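Pyridine synthase TbtD (Thermobispora bispora, PDB 5WA4) catalyses the formal [4+2] aza-cycloaddition that builds the central pyridine ring of the thiopeptide antibiotic thiomuracin, and binds the leader peptide of its substrate. Local coordinates at residues E[17-21]-E[86-91]; E[23-28]-E[155-159]. All coordinates share one frame; numbering follows the deposited sequence.

Overall arrangement
Helix 22-35 connects the two contacts: the loop 17-21 of contact 1 runs straight into it, and residues 23-28 of contact 2 form its first turns. The contact centres lie about 15 Å apart. Two touches join them, a salt bridge from R86 NH2 to D24 OD2 (2.8 Å) and packing of Y17 CD2 against L25 CD2 (3.8 Å). D24 thus faces R86 of contact 1 with one carboxylate oxygen and R159 of contact 2 with the other. Contact 1, about 22 Å from the chain centre, is a surface loop pair; contact 2, about 14 Å from it, is partly buried. R157, in segment 155-159 but taking no part in the contact, packs on an acidic side chain of the bound leader peptide fragment.

Contact 1: residues E[17-21]-E[86-91]; sequences YHAGP and RPSPGM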
loop_
_atom_site.group_PDB
_atom_site.type_symbol
_atom_site.label_atom_id
_atom_site.label_comp_id
_atom_site.label_asym_id
_atom_site.label_seq_id
_atom_site.Cartn_x
_atom_site.Cartn_y
_atom_site.Cartn_z
ATOM N N TYR E 17 0.234 12.371 42.671
ATOM C CA TYR E 17 1.359 13.190 43.089
ATOM C C TYR E 17 1.871 13.977 41.885
ATOM O O TYR E 17 2.962 13.736 41.382
ATOM C CB TYR E 17 2.431 12.295 43.679
ATOM C CG TYR E 17 3.457 12.947 44.568
ATOM C CD1 TYR E 17 3.095 13.612 45.736
ATOM C CD2 TYR E 17 4.806 12.846 44.258
ATOM C CE1 TYR E 17 4.057 14.179 46.550
ATOM C CE2 TYR E 17 5.781 13.408 45.060
ATOM C CZ TYR E 17 5.412 14.068 46.207
ATOM O OH TYR E 17 6.420 14.610 46.986
ATOM N N HIS E 18 1.052 14.923 41.438
ATOM C CA HIS E 18 1.223 15.579 40.144
ATOM C C HIS E 18 2.575 16.248 39.872
ATOM O O HIS E 18 3.269 15.891 38.917
ATOM C CB HIS E 18 0.110 16.611 39.970
ATOM C CG HIS E 18 -1.262 16.019 40.060
ATOM N ND1 HIS E 18 -2.387 16.778 40.296
ATOM C CD2 HIS E 18 -1.683 14.742 39.937
ATOM C CE1 HIS E 18 -3.447 15.989 40.318
ATOM N NE2 HIS E 18 -3.052 14.751 40.101
ATOM N N ALA E 19 2.955 17.233 40.677
ATOM C CA ALA E 19 4.134 18.017 40.345
ATOM C C ALA E 19 5.220 17.806 41.365
ATOM O O ALA E 19 6.263 18.463 41.330
ATOM C CB ALA E 19 3.786 19.497 40.238
ATOM N N GLY E 20 4.970 16.894 42.291
ATOM C CA GLY E 20 5.966 16.597 43.304
ATOM C C GLY E 20 7.107 15.759 42.759
ATOM O O GLY E 20 7.014 15.219 41.653
ATOM N N PRO E 21 8.197 15.650 43.529
ATOM C CA PRO E 21 9.306 14.754 43.165
ATOM C C PRO E 21 8.903 13.275 43.299
ATOM O O PRO E 21 8.808 12.751 44.416
ATOM C CB PRO E 21 10.412 15.131 44.159
ATOM C CG PRO E 21 9.693 15.749 45.318
ATOM C CD PRO E 21 8.457 16.406 44.766
ATOM N N ARG E 86 5.518 16.125 52.502
ATOM C CA ARG E 86 6.089 16.752 51.308
ATOM C C ARG E 86 5.074 16.859 50.161
ATOM O O ARG E 86 5.340 16.388 49.054
ATOM C CB ARG E 86 7.322 15.973 50.824
ATOM C CG ARG E 86 8.443 15.821 51.862
ATOM C CD ARG E 86 9.720 16.587 51.481
ATOM N NE ARG E 86 10.684 15.805 50.704
ATOM C CZ ARG E 86 11.233 16.216 49.562
ATOM N NH1 ARG E 86 10.897 17.390 49.052
ATOM N NH2 ARG E 86 12.109 15.451 48.921
ATOM N N PRO E 87 3.922 17.507 50.400
ATOM C CA PRO E 87 2.842 17.451 49.406
ATOM C C PRO E 87 3.148 18.153 48.089
ATOM O O PRO E 87 3.793 19.202 48.055
ATOM C CB PRO E 87 1.673 18.141 50.116
ATOM C CG PRO E 87 2.311 19.054 51.058
ATOM C CD PRO E 87 3.583 18.393 51.523
ATOM N N SER E 88 2.659 17.549 47.013
ATOM C CA SER E 88 2.825 18.061 45.667
ATOM C C SER E 88 2.112 19.386 45.524
ATOM O O SER E 88 0.984 19.519 45.994
ATOM C CB SER E 88 2.282 17.052 44.653
ATOM O OG SER E 88 1.903 17.676 43.437
ATOM N N PRO E 89 2.762 20.362 44.859
ATOM C CA PRO E 89 2.228 21.706 44.601
ATOM C C PRO E 89 0.909 21.652 43.868
ATOM O O PRO E 89 -0.106 22.183 44.319
ATOM C CB PRO E 89 3.274 22.348 43.688
ATOM C CG PRO E 89 4.471 21.488 43.795
ATOM C CD PRO E 89 4.002 20.114 44.111
ATOM N N GLY E 90 0.958 20.988 42.719
ATOM C CA GLY E 90 -0.145 20.959 41.789
ATOM C C GLY E 90 0.374 21.281 40.397
ATOM O O GLY E 90 1.436 21.894 40.227
ATOM N N MET E 91 -0.359 20.827 39.392
ATOM C CA MET E 91 -0.063 21.206 38.021
ATOM C C MET E 91 -0.773 22.539 37.782
ATOM O O MET E 91 -1.721 22.865 38.497
ATOM C CB MET E 91 -0.543 20.132 37.045
ATOM C CG MET E 91 0.460 19.772 35.968
ATOM S SD MET E 91 1.757 18.693 36.583
ATOM C CE MET E 91 2.949 18.794 35.241
#
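Y17 lays its ring alongside the backbone of 86-91: CD1 is 3.7 Å from S88 CB, and CE1 approaches S88 N obliquely. The carbonyl oxygen of R86 sits at the ring edge, close to its plane, 2.9 Å from Y17 OH. That hydroxyl is also hydrogen-bonded to Y82 OH. With CG anti to the backbone N (chi1 -160°), the ring turns back alongside its own chain, and G20 CA lies 3.6 Å over one face, offset toward the rim.

S88 makes the polar link between the loops. Its OG accepts the backbone N-H of A19 at 3.0 Å in a fairly straight bond (163°), and a further hydrogen bond ties the same atom to D120 OD2. D120 OD1 in turn holds H18 N.

Apolar atoms fill in farther along. A19 CB lies 3.9 Å from P89 CD and 4.3 Å from M91 SD. Neither segment is helix or strand: the contact joins the loop leading into helix 22-35 to the one leaving helix 64-85.

S88 is buried, and its hydroxyl does not go without partners there: A19 N and D120 both hold OG. Because the D120 carboxylate reaches S88 OG with one oxygen and H18 N with the other, it spans both loops and ties 17-21 to 86-91 by a second, indirect polar route.

Contact 2: residues E[23-28]-E[155-159]; sequences DDLILD and LERVR
R159 reaches across to helix 22-35 and directs its NH1 at two carboxylates. D24 OD1 accepts at 3.0 Å (148°), met nearly along its C-O axis and somewhat tilted from the guanidinium plane. D28 OD1 accepts at 3.1 Å in a straighter bond; NH1 comes to it on the syn side but well out of the carboxylate plane, while the oxygen lies nearly in the guanidinium plane. Weak bonds add NH1 to D28 OD2 and NH2 to D28 OD1. NH2 also donates weakly to E156 OE2, one turn back on its own helix, completing a salt-bridge network of D24, D28, E156 and R159. The other oxygen of D24 is paired with R86, and E156 OE1 has a long, weak ion pair with R31.

The flat group is also packed: L27 CD1 stands 3.5 Å above the guanidinium plane, over its centre. R159 CG lies opposite the backbone N (chi1 -176°), and bends at the next two torsions bring the guanidinium back over this methyl.

Two helices of the Lant_dehydr_C family region cross here, their local axes 10.5 Å apart at a signed angle of -123°. L155 occupies the interface, its CD1 packed on I26 CD1 and its CB beside both methyls of L27.

At the other end of the contact, D23 OD2 lies near methyls of V158 and L155, whereas OD1 is taken up in a salt bridge by R48 on strand 44-49.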
loop_
_atom_site.group_PDB
_atom_site.type_symbol
_atom_site.label_atom_id
_atom_site.label_comp_id
_atom_site.label_asym_id
_atom_site.label_seq_id
_atom_site.Cartn_x
_atom_site.Cartn_y
_atom_site.Cartn_z
ATOM N N ASP E 23 10.525 10.427 42.301
ATOM C CA ASP E 23 11.610 9.559 42.826
ATOM C C ASP E 23 11.642 9.567 44.365
ATOM O O ASP E 23 12.185 8.651 44.985
ATOM C CB ASP E 23 13.000 9.980 42.285
ATOM C CG ASP E 23 13.302 9.428 40.877
ATOM O OD1 ASP E 23 12.366 9.025 40.164
ATOM O OD2 ASP E 23 14.479 9.430 40.450
ATOM N N ASP E 24 11.063 10.606 44.977
ATOM C CA ASP E 24 11.097 10.757 46.432
ATOM C C ASP E 24 9.933 10.042 47.078
ATOM O O ASP E 24 10.090 9.420 48.129
ATOM C CB ASP E 24 11.086 12.239 46.850
ATOM C CG ASP E 24 12.485 12.864 46.889
ATOM O OD1 ASP E 24 13.469 12.172 47.270
ATOM O OD2 ASP E 24 12.580 14.058 46.525
ATOM N N LEU E 25 8.763 10.149 46.456
ATOM C CA LEU E 25 7.587 9.424 46.925
ATOM C C LEU E 25 7.862 7.930 46.923
ATOM O O LEU E 25 7.397 7.199 47.800
ATOM C CB LEU E 25 6.369 9.740 46.055
ATOM C CG LEU E 25 5.162 8.793 46.124
ATOM C CD1 LEU E 25 4.527 8.748 47.499
ATOM C CD2 LEU E 25 4.139 9.218 45.107
ATOM N N ILE E 26 8.621 7.487 45.925
ATOM C CA ILE E 26 8.998 6.087 45.813
ATOM C C ILE E 26 9.789 5.691 47.052
ATOM O O ILE E 26 9.357 4.817 47.811
ATOM C CB ILE E 26 9.814 5.815 44.503
ATOM C CG1 ILE E 26 8.872 5.705 43.300
ATOM C CG2 ILE E 26 10.658 4.549 44.605
ATOM C CD1 ILE E 26 9.589 5.690 41.977
ATOM N N LEU E 27 10.906 6.376 47.285
ATOM C CA LEU E 27 11.858 5.986 48.318
ATOM C C LEU E 27 11.422 6.283 49.756
ATOM O O LEU E 27 11.797 5.552 50.667
ATOM C CB LEU E 27 13.194 6.673 48.055
ATOM C CG LEU E 27 13.820 6.365 46.701
ATOM C CD1 LEU E 27 15.142 7.103 46.518
ATOM C CD2 LEU E 27 14.008 4.875 46.583
ATOM N N ASP E 28 10.657 7.352 49.963
ATOM C CA ASP E 28 10.387 7.863 51.316
ATOM C C ASP E 28 8.977 7.563 51.792
ATOM O O ASP E 28 8.678 7.655 52.984
ATOM C CB ASP E 28 10.613 9.382 51.386
ATOM C CG ASP E 28 12.062 9.785 51.130
ATOM O OD1 ASP E 28 12.949 8.898 51.132
ATOM O OD2 ASP E 28 12.309 11.004 50.941
ATOM N N LEU E 155 17.410 4.482 42.005
ATOM C CA LEU E 155 16.893 5.789 42.378
ATOM C C LEU E 155 17.792 6.404 43.436
ATOM O O LEU E 155 18.051 7.598 43.393
ATOM C CB LEU E 155 15.445 5.708 42.882
ATOM C CG LEU E 155 14.453 5.302 41.776
ATOM C CD1 LEU E 155 13.025 5.751 42.055
ATOM C CD2 LEU E 155 14.902 5.802 40.406
ATOM N N GLU E 156 18.278 5.600 44.381
ATOM C CA GLU E 156 19.089 6.162 45.460
ATOM C C GLU E 156 20.406 6.661 44.877
ATOM O O GLU E 156 20.963 7.665 45.329
ATOM C CB GLU E 156 19.312 5.151 46.597
ATOM C CG GLU E 156 18.047 4.888 47.442
ATOM C CD GLU E 156 18.311 4.758 48.948
ATOM O OE1 GLU E 156 18.610 3.625 49.405
ATOM O OE2 GLU E 156 18.196 5.778 49.674
ATOM N N ARG E 157 20.883 5.996 43.839
ATOM C CA ARG E 157 22.024 6.515 43.107
ATOM C C ARG E 157 21.655 7.787 42.332
ATOM O O ARG E 157 22.503 8.620 42.035
ATOM C CB ARG E 157 22.568 5.451 42.162
ATOM C CG ARG E 157 23.557 4.526 42.822
ATOM C CD ARG E 157 24.108 3.559 41.833
ATOM N NE ARG E 157 24.656 4.239 40.664
ATOM C CZ ARG E 157 25.870 4.770 40.612
ATOM N NH1 ARG E 157 26.658 4.706 41.673
ATOM N NH2 ARG E 157 26.295 5.352 39.500
ATOM N N VAL E 158 20.380 7.945 42.012
ATOM C CA VAL E 158 19.947 9.118 41.269
ATOM C C VAL E 158 19.850 10.327 42.210
ATOM O O VAL E 158 20.262 11.443 41.861
ATOM C CB VAL E 158 18.607 8.827 40.548
ATOM C CG1 VAL E 158 17.658 10.043 40.556
ATOM C CG2 VAL E 158 18.881 8.274 39.125
ATOM N N ARG E 159 19.351 10.081 43.414
ATOM C CA ARG E 159 19.138 11.109 44.422
ATOM C C ARG E 159 20.465 11.797 44.830
ATOM O O ARG E 159 20.478 12.906 45.381
ATOM C CB ARG E 159 18.452 10.479 45.632
ATOM C CG ARG E 159 18.090 11.450 46.688
ATOM C CD ARG E 159 16.783 11.076 47.334
ATOM N NE ARG E 159 16.905 9.902 48.185
ATOM C CZ ARG E 159 15.959 9.527 49.044
ATOM N NH1 ARG E 159 14.840 10.251 49.155
ATOM N NH2 ARG E 159 16.133 8.437 49.794
#